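Local coordinates for RabGAP/TBC protein (Chlamydomonas reinhardtii, PDB 4P17) that is of unknown detailed function but, with its TBC domain, probably stimulates GTP hydrolysis by a Rab GTPase in the flagellum, at residues Asn93-Ser96 against Ile97-Ala101; Ala172-Leu175 against Leu176-Leu179; Arg30-Cys33 against Asp34-Glu38. All coordinates share one frame; numbering follows the deposited sequence.

Interaction 1. Residues Asn93-Ser96 against Ile97-Ala101; sequences NYYS and IMVKA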
loop_
_atom_site.group_PDB
_atom_site.type_symbol
_atom_site.label_atom_id
_atom_site.label_comp_id
_atom_site.label_asym_id
_atom_site.label_seq_id
_atom_site.Cartn_x
_atom_site.Cartn_y
_atom_site.Cartn_z
ATOM N N ASN A 93 -14.983 -23.329 0.594
ATOM C CA ASN A 93 -13.887 -23.974 1.317
ATOM C C ASN A 93 -12.565 -23.793 0.585
ATOM O O ASN A 93 -11.575 -24.424 0.937
ATOM C CB ASN A 93 -14.165 -25.472 1.510
ATOM C CG ASN A 93 -14.215 -26.223 0.208
ATOM O OD1 ASN A 93 -14.349 -25.623 -0.861
ATOM N ND2 ASN A 93 -14.111 -27.556 0.281
ATOM N N TYR A 94 -12.557 -22.934 -0.433
ATOM C CA TYR A 94 -11.405 -22.826 -1.327
ATOM C C TYR A 94 -10.158 -22.337 -0.607
ATOM O O TYR A 94 -9.096 -22.932 -0.747
ATOM C CB TYR A 94 -11.722 -21.903 -2.516
ATOM C CG TYR A 94 -10.613 -21.818 -3.542
ATOM C CD1 TYR A 94 -10.482 -22.767 -4.547
ATOM C CD2 TYR A 94 -9.692 -20.772 -3.501
ATOM C CE1 TYR A 94 -9.466 -22.683 -5.484
ATOM C CE2 TYR A 94 -8.682 -20.672 -4.418
ATOM C CZ TYR A 94 -8.572 -21.629 -5.415
ATOM O OH TYR A 94 -7.580 -21.502 -6.327
ATOM N N TYR A 95 -10.269 -21.263 0.165
ATOM C CA TYR A 95 -9.103 -20.748 0.859
ATOM C C TYR A 95 -8.516 -21.842 1.767
ATOM O O TYR A 95 -7.318 -22.100 1.748
ATOM C CB TYR A 95 -9.450 -19.467 1.660
ATOM C CG TYR A 95 -8.321 -19.041 2.559
ATOM C CD1 TYR A 95 -7.104 -18.610 2.031
ATOM C CD2 TYR A 95 -8.451 -19.113 3.954
ATOM C CE1 TYR A 95 -6.040 -18.251 2.877
ATOM C CE2 TYR A 95 -7.394 -18.757 4.794
ATOM C CZ TYR A 95 -6.202 -18.321 4.246
ATOM O OH TYR A 95 -5.171 -17.966 5.070
ATOM N N SER A 96 -9.363 -22.520 2.529
ATOM C CA SER A 96 -8.885 -23.546 3.455
ATOM C C SER A 96 -8.169 -24.682 2.712
ATOM O O SER A 96 -7.200 -25.246 3.230
ATOM C CB SER A 96 -10.048 -24.095 4.282
ATOM O OG SER A 96 -10.873 -24.933 3.503
ATOM N N ILE A 97 -8.628 -24.993 1.496
ATOM C CA ILE A 97 -7.965 -26.004 0.664
ATOM C C ILE A 97 -6.590 -25.495 0.251
ATOM O O ILE A 97 -5.613 -26.227 0.290
ATOM C CB ILE A 97 -8.781 -26.357 -0.599
ATOM C CG1 ILE A 97 -10.023 -27.169 -0.217
ATOM C CG2 ILE A 97 -7.949 -27.195 -1.573
ATOM C CD1 ILE A 97 -11.066 -27.253 -1.301
ATOM N N MET A 98 -6.519 -24.228 -0.154
ATOM C CA MET A 98 -5.237 -23.600 -0.459
ATOM C C MET A 98 -4.265 -23.482 0.755
ATOM O O MET A 98 -3.060 -23.658 0.611
ATOM C CB MET A 98 -5.513 -22.216 -1.065
ATOM C CG MET A 98 -6.258 -22.259 -2.393
ATOM S SD MET A 98 -5.338 -23.141 -3.674
ATOM C CE MET A 98 -6.320 -24.632 -3.789
ATOM N N VAL A 99 -4.791 -23.214 1.935
ATOM C CA VAL A 99 -3.965 -23.180 3.145
ATOM C C VAL A 99 -3.343 -24.545 3.375
ATOM O O VAL A 99 -2.146 -24.655 3.523
ATOM C CB VAL A 99 -4.782 -22.743 4.386
ATOM C CG1 VAL A 99 -3.948 -22.847 5.677
ATOM C CG2 VAL A 99 -5.241 -21.329 4.208
ATOM N N LYS A 100 -4.165 -25.585 3.335
ATOM C CA LYS A 100 -3.676 -26.936 3.513
ATOM C C LYS A 100 -2.658 -27.294 2.453
ATOM O O LYS A 100 -1.633 -27.913 2.732
ATOM C CB LYS A 100 -4.836 -27.925 3.482
ATOM C CG LYS A 100 -4.381 -29.349 3.743
ATOM C CD LYS A 100 -3.916 -29.490 5.174
ATOM C CE LYS A 100 -3.262 -30.850 5.381
ATOM N NZ LYS A 100 -2.619 -30.992 6.717
ATOM N N ALA A 101 -2.937 -26.906 1.216
ATOM C CA ALA A 101 -2.026 -27.196 0.124
ATOM C C ALA A 101 -0.732 -26.420 0.286
ATOM O O ALA A 101 0.353 -26.883 -0.077
ATOM C CB ALA A 101 -2.677 -26.865 -1.193
#
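N93 and I97 meet at the start of helix 94-102, one of the short helices of the all-helical TBC domain, with N93 in the N-cap position. Among the polar contacts, N93 O is gripped twice. I97 N donates to it at 3.1 Å, and within residues 93-96, S96 OG donates to it at 2.7 Å, with the hydroxyl tilted from the carbonyl plane. S96 can reach back in this way because its OG sits between the backbone N and the carbonyl carbon (chi1 74°). The helical ladder then continues from M98 N to Y94 O, V99 N to Y95 O and K100 N to S96 O.

The aromatic contacts join residues four apart. M98 bends at chi2 and chi3 and bears on one face of the Y94 ring: its CG lies 4.0 Å from the ring centroid, a CH-pi contact, while SD approaches obliquely in a Met-aromatic contact. The hydroxyl of Y94 is held by H144, so helix 128-144 fixes the far end of this ring. V99 CG2 lies over one face of the Y95 ring, although the modelled separation is too short to be trusted in detail.

On the exposed side the contact is between an amide and a methyl: I97 CD1 packs 3.4 Å from N93 ND2 and 3.6 Å from N93 CG.

Interaction 2. Residues Ala172-Leu175 against Leu176-Leu179; sequences AFWL and LAAL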
loop_
_atom_site.group_PDB
_atom_site.type_symbol
_atom_site.label_atom_id
_atom_site.label_comp_id
_atom_site.label_asym_id
_atom_site.label_seq_id
_atom_site.Cartn_x
_atom_site.Cartn_y
_atom_site.Cartn_z
ATOM N N ALA A 172 -7.716 -11.136 3.407
ATOM C CA ALA A 172 -6.389 -10.743 2.958
ATOM C C ALA A 172 -5.958 -11.572 1.758
ATOM O O ALA A 172 -5.422 -11.047 0.793
ATOM C CB ALA A 172 -5.413 -10.863 4.113
ATOM N N PHE A 173 -6.244 -12.875 1.786
ATOM C CA PHE A 173 -5.981 -13.733 0.650
ATOM C C PHE A 173 -6.710 -13.279 -0.636
ATOM O O PHE A 173 -6.129 -13.211 -1.702
ATOM C CB PHE A 173 -6.378 -15.174 0.998
ATOM C CG PHE A 173 -6.298 -16.113 -0.167
ATOM C CD1 PHE A 173 -5.108 -16.775 -0.465
ATOM C CD2 PHE A 173 -7.429 -16.367 -0.934
ATOM C CE1 PHE A 173 -5.037 -17.657 -1.524
ATOM C CE2 PHE A 173 -7.369 -17.226 -2.028
ATOM C CZ PHE A 173 -6.190 -17.887 -2.308
ATOM N N TRP A 174 -7.984 -12.927 -0.536
ATOM C CA TRP A 174 -8.716 -12.559 -1.730
ATOM C C TRP A 174 -8.322 -11.137 -2.212
ATOM O O TRP A 174 -8.312 -10.860 -3.422
ATOM C CB TRP A 174 -10.221 -12.692 -1.475
ATOM C CG TRP A 174 -10.611 -14.127 -1.418
ATOM C CD1 TRP A 174 -11.098 -14.817 -0.347
ATOM C CD2 TRP A 174 -10.538 -15.066 -2.499
ATOM N NE1 TRP A 174 -11.352 -16.133 -0.702
ATOM C CE2 TRP A 174 -10.997 -16.311 -2.011
ATOM C CE3 TRP A 174 -10.127 -14.974 -3.828
ATOM C CZ2 TRP A 174 -11.057 -17.453 -2.818
ATOM C CZ3 TRP A 174 -10.150 -16.108 -4.617
ATOM C CH2 TRP A 174 -10.628 -17.331 -4.110
ATOM N N LEU A 175 -7.937 -10.272 -1.286
ATOM C CA LEU A 175 -7.474 -8.927 -1.673
ATOM C C LEU A 175 -6.111 -9.016 -2.368
ATOM O O LEU A 175 -5.865 -8.318 -3.351
ATOM C CB LEU A 175 -7.419 -7.994 -0.461
ATOM C CG LEU A 175 -7.096 -6.514 -0.718
ATOM C CD1 LEU A 175 -8.218 -5.762 -1.473
ATOM C CD2 LEU A 175 -6.863 -5.816 0.615
ATOM N N LEU A 176 -5.228 -9.871 -1.857
ATOM C CA LEU A 176 -3.949 -10.129 -2.493
ATOM C C LEU A 176 -4.183 -10.683 -3.922
ATOM O O LEU A 176 -3.545 -10.263 -4.879
ATOM C CB LEU A 176 -3.133 -11.103 -1.644
ATOM C CG LEU A 176 -1.753 -11.462 -2.205
ATOM C CD1 LEU A 176 -0.817 -10.238 -2.249
ATOM C CD2 LEU A 176 -1.137 -12.580 -1.385
ATOM N N ALA A 177 -5.115 -11.631 -4.073
ATOM C CA ALA A 177 -5.423 -12.161 -5.397
ATOM C C ALA A 177 -5.893 -11.053 -6.336
ATOM O O ALA A 177 -5.405 -10.923 -7.470
ATOM C CB ALA A 177 -6.504 -13.247 -5.301
ATOM N N ALA A 178 -6.842 -10.246 -5.872
ATOM C CA ALA A 178 -7.322 -9.131 -6.690
ATOM C C ALA A 178 -6.170 -8.210 -7.103
ATOM O O ALA A 178 -6.068 -7.797 -8.245
ATOM C CB ALA A 178 -8.392 -8.362 -5.949
ATOM N N LEU A 179 -5.260 -7.949 -6.183
ATOM C CA LEU A 179 -4.147 -7.038 -6.436
ATOM C C LEU A 179 -3.174 -7.547 -7.490
ATOM O O LEU A 179 -2.834 -6.851 -8.446
ATOM C CB LEU A 179 -3.430 -6.792 -5.107
ATOM C CG LEU A 179 -2.099 -6.071 -5.166
ATOM C CD1 LEU A 179 -2.352 -4.567 -5.371
ATOM C CD2 LEU A 179 -1.307 -6.314 -3.913
#
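L176 N donates to A172 O at 2.9 Å with an N-H...O angle of 164°, and this bond is the first of four that carry the helix through the buried stretch. A177 N to F173 O, A178 N to W174 O and L179 N to L175 O follow, each joining residues four apart. The new turn also lays its CB atoms against the carbonyls of the turn before: L176 CB lies 3.3 Å from A172 O, L179 CB lies 3.4 Å from L175 O, and A177 CB rests 3.5 Å from W174 O.

Between side chains the touch is lighter. A177 CB approaches the indole of W174 obliquely, 4.3 Å from CE3. The indole is held chiefly by other neighbours. F173 CE2 stands 3.6 Å above its plane, over the ring centre, and W174 CE2 in turn lies at the edge of the phenyl ring, in the phenyl plane, so that F173 meets the tryptophan edge-on. The two side chains leave the backbone differently, F173 CG lying opposite the backbone N (chi1 173°) and W174 CG beside it (chi1 -73°), which swings the indole over the phenyl edge. E170 accepts a hydrogen bond from W174 NE1, one turn back, and, with the neighbouring rings, probably limits the rotation of the indole.

All eight residues are buried. L175 and L179 both pack on M161 of helix 153-164, whereas F173, L176 and A177 face helix 128-144 through A140 and Y141. Helix 169-183 is thus a core helix of the all-helical TBC fold, with leucines, alanines and aromatic rings turned to different neighbouring helices.

Interaction 3. Residues Arg30-Cys33 against Asp34-Glu38; sequences RRSC and DVNAE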
loop_
_atom_site.group_PDB
_atom_site.type_symbol
_atom_site.label_atom_id
_atom_site.label_comp_id
_atom_site.label_asym_id
_atom_site.label_seq_id
_atom_site.Cartn_x
_atom_site.Cartn_y
_atom_site.Cartn_z
ATOM N N ARG A 30 -0.922 14.512 12.133
ATOM C CA ARG A 30 -1.842 13.409 12.372
ATOM C C ARG A 30 -3.193 13.894 12.953
ATOM O O ARG A 30 -4.256 13.366 12.622
ATOM C CB ARG A 30 -1.158 12.379 13.294
ATOM C CG ARG A 30 0.006 11.648 12.635
ATOM C CD ARG A 30 0.722 10.702 13.611
ATOM N NE ARG A 30 -0.220 9.954 14.431
ATOM C CZ ARG A 30 -0.803 8.817 14.058
ATOM N NH1 ARG A 30 -0.529 8.282 12.880
ATOM N NH2 ARG A 30 -1.661 8.205 14.869
ATOM N N ARG A 31 -3.175 14.915 13.801
ATOM C CA ARG A 31 -4.427 15.425 14.361
ATOM C C ARG A 31 -5.287 16.010 13.221
ATOM O O ARG A 31 -6.475 15.738 13.127
ATOM C CB ARG A 31 -4.113 16.450 15.457
ATOM C CG ARG A 31 -5.259 17.269 16.033
ATOM C CD ARG A 31 -6.623 16.569 16.103
ATOM N NE ARG A 31 -6.620 15.244 16.720
ATOM C CZ ARG A 31 -7.701 14.479 16.853
ATOM N NH1 ARG A 31 -8.878 14.896 16.411
ATOM N NH2 ARG A 31 -7.604 13.288 17.432
ATOM N N SER A 32 -4.665 16.794 12.350
ATOM C CA SER A 32 -5.350 17.354 11.194
ATOM C C SER A 32 -5.990 16.260 10.366
ATOM O O SER A 32 -7.120 16.395 9.933
ATOM C CB SER A 32 -4.397 18.167 10.320
ATOM O OG SER A 32 -5.107 18.799 9.246
ATOM N N CYS A 33 -5.271 15.166 10.132
ATOM C CA CYS A 33 -5.820 14.117 9.276
ATOM C C CYS A 33 -6.978 13.427 9.945
ATOM O O CYS A 33 -7.964 13.065 9.262
ATOM C CB CYS A 33 -4.745 13.113 8.899
ATOM S SG CYS A 33 -3.454 13.891 7.839
ATOM N N ASP A 34 -6.895 13.273 11.269
ATOM C CA ASP A 34 -7.967 12.637 12.010
ATOM C C ASP A 34 -9.207 13.532 12.013
ATOM O O ASP A 34 -10.329 13.035 11.913
ATOM C CB ASP A 34 -7.566 12.336 13.462
ATOM C CG ASP A 34 -6.570 11.180 13.595
ATOM O OD1 ASP A 34 -6.349 10.436 12.609
ATOM O OD2 ASP A 34 -6.038 11.012 14.719
ATOM N N VAL A 35 -9.006 14.844 12.148
ATOM C CA VAL A 35 -10.150 15.757 12.178
ATOM C C VAL A 35 -10.812 15.819 10.807
ATOM O O VAL A 35 -12.036 15.874 10.703
ATOM C CB VAL A 35 -9.789 17.196 12.630
ATOM C CG1 VAL A 35 -9.304 17.192 14.036
ATOM C CG2 VAL A 35 -8.782 17.815 11.743
ATOM N N ASN A 36 -10.022 15.818 9.743
ATOM C CA ASN A 36 -10.609 15.785 8.417
ATOM C C ASN A 36 -11.351 14.476 8.163
ATOM O O ASN A 36 -12.379 14.466 7.516
ATOM C CB ASN A 36 -9.540 15.986 7.345
ATOM C CG ASN A 36 -9.089 17.425 7.258
ATOM O OD1 ASN A 36 -9.782 18.317 7.736
ATOM N ND2 ASN A 36 -7.943 17.659 6.634
ATOM N N ALA A 37 -10.832 13.374 8.677
ATOM C CA ALA A 37 -11.536 12.102 8.547
ATOM C C ALA A 37 -12.889 12.152 9.255
ATOM O O ALA A 37 -13.861 11.556 8.808
ATOM C CB ALA A 37 -10.695 10.978 9.112
ATOM N N GLU A 38 -12.921 12.825 10.397
ATOM C CA GLU A 38 -14.152 12.938 11.182
ATOM C C GLU A 38 -15.252 13.648 10.401
ATOM O O GLU A 38 -16.442 13.303 10.529
ATOM C CB GLU A 38 -13.884 13.678 12.483
ATOM C CG GLU A 38 -14.039 12.843 13.712
ATOM C CD GLU A 38 -14.117 13.713 14.939
ATOM O OE1 GLU A 38 -14.723 13.286 15.952
ATOM O OE2 GLU A 38 -13.574 14.839 14.870
HETATM O O HOH W 1 -7.561 19.841 9.514
#
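R31 folds along the surface of helix 27-50 to lie across D34 and V35, the residues three and four places on, a local side-chain contact of an alpha-helix. Its CB leaves the backbone pointing away from residues 34-38, with CG opposite the backbone N (chi1 171°). Bends at chi2 (33°, short of a staggered value) and chi3 then bring the chain back over the next turn. CD packs 3.4 Å from V35 CG1, and beyond it the guanidinium lies with one face over D34: CB of D34 sits 3.9 Å above the plane, over the centre of the group, and 4.0 Å from R31 CZ. At the edge of the guanidinium, NH1 touches V35 CG1 at 3.3 Å. NH2 comes 3.9 Å from D34 OD2, a long salt bridge in which charge alone counts, because the oxygen lies well out of the guanidinium plane and the carboxylate is turned 82° from it.

D34 has a second partner in R299, which forms a salt bridge with OD1, so its carboxylate has two positively charged neighbours, which would probably favour its ionised form. R30, just before R31, forms its salt bridge with E244 through NH1. C33 faces inward, covered by Q298, R299 and D300, so that this part of the helix is joined to helix 299-306 and the residue leading into it.

Beneath the side chains run the backbone bonds D34 N to R30 O, V35 N to R31 O and A37 N to C33 O. The polar ends of S32 and N36 are linked through one water. N36 ND2 is bonded to D300, while the water lies 2.7 Å from S32 OG and donates to N36 OD1 at 3.2 Å.

How the interactions relate
Interactions 1 and 2 belong to one packed region of the TBC domain. Their centres are 14 Å apart and their aromatic residues touch: Y95 CD1 lies 3.4 Å from F173 CG, and Y94 CD2 lies 3.6 Å from W174 CH2. The peripheral helix 94-102 is thereby laid on the buried part of helix 169-183, and H90 meets the rings of both Y94 and W174. Helix 128-144 is shared as well, since H144 bonds to Y94 and also meets the F173 ring edge-to-face. Interaction 3 stands apart, its nearest atoms about 19 Å from interaction 2 and about 28 Å from interaction 1, on a helix that packs against the C-terminal helix 299-306.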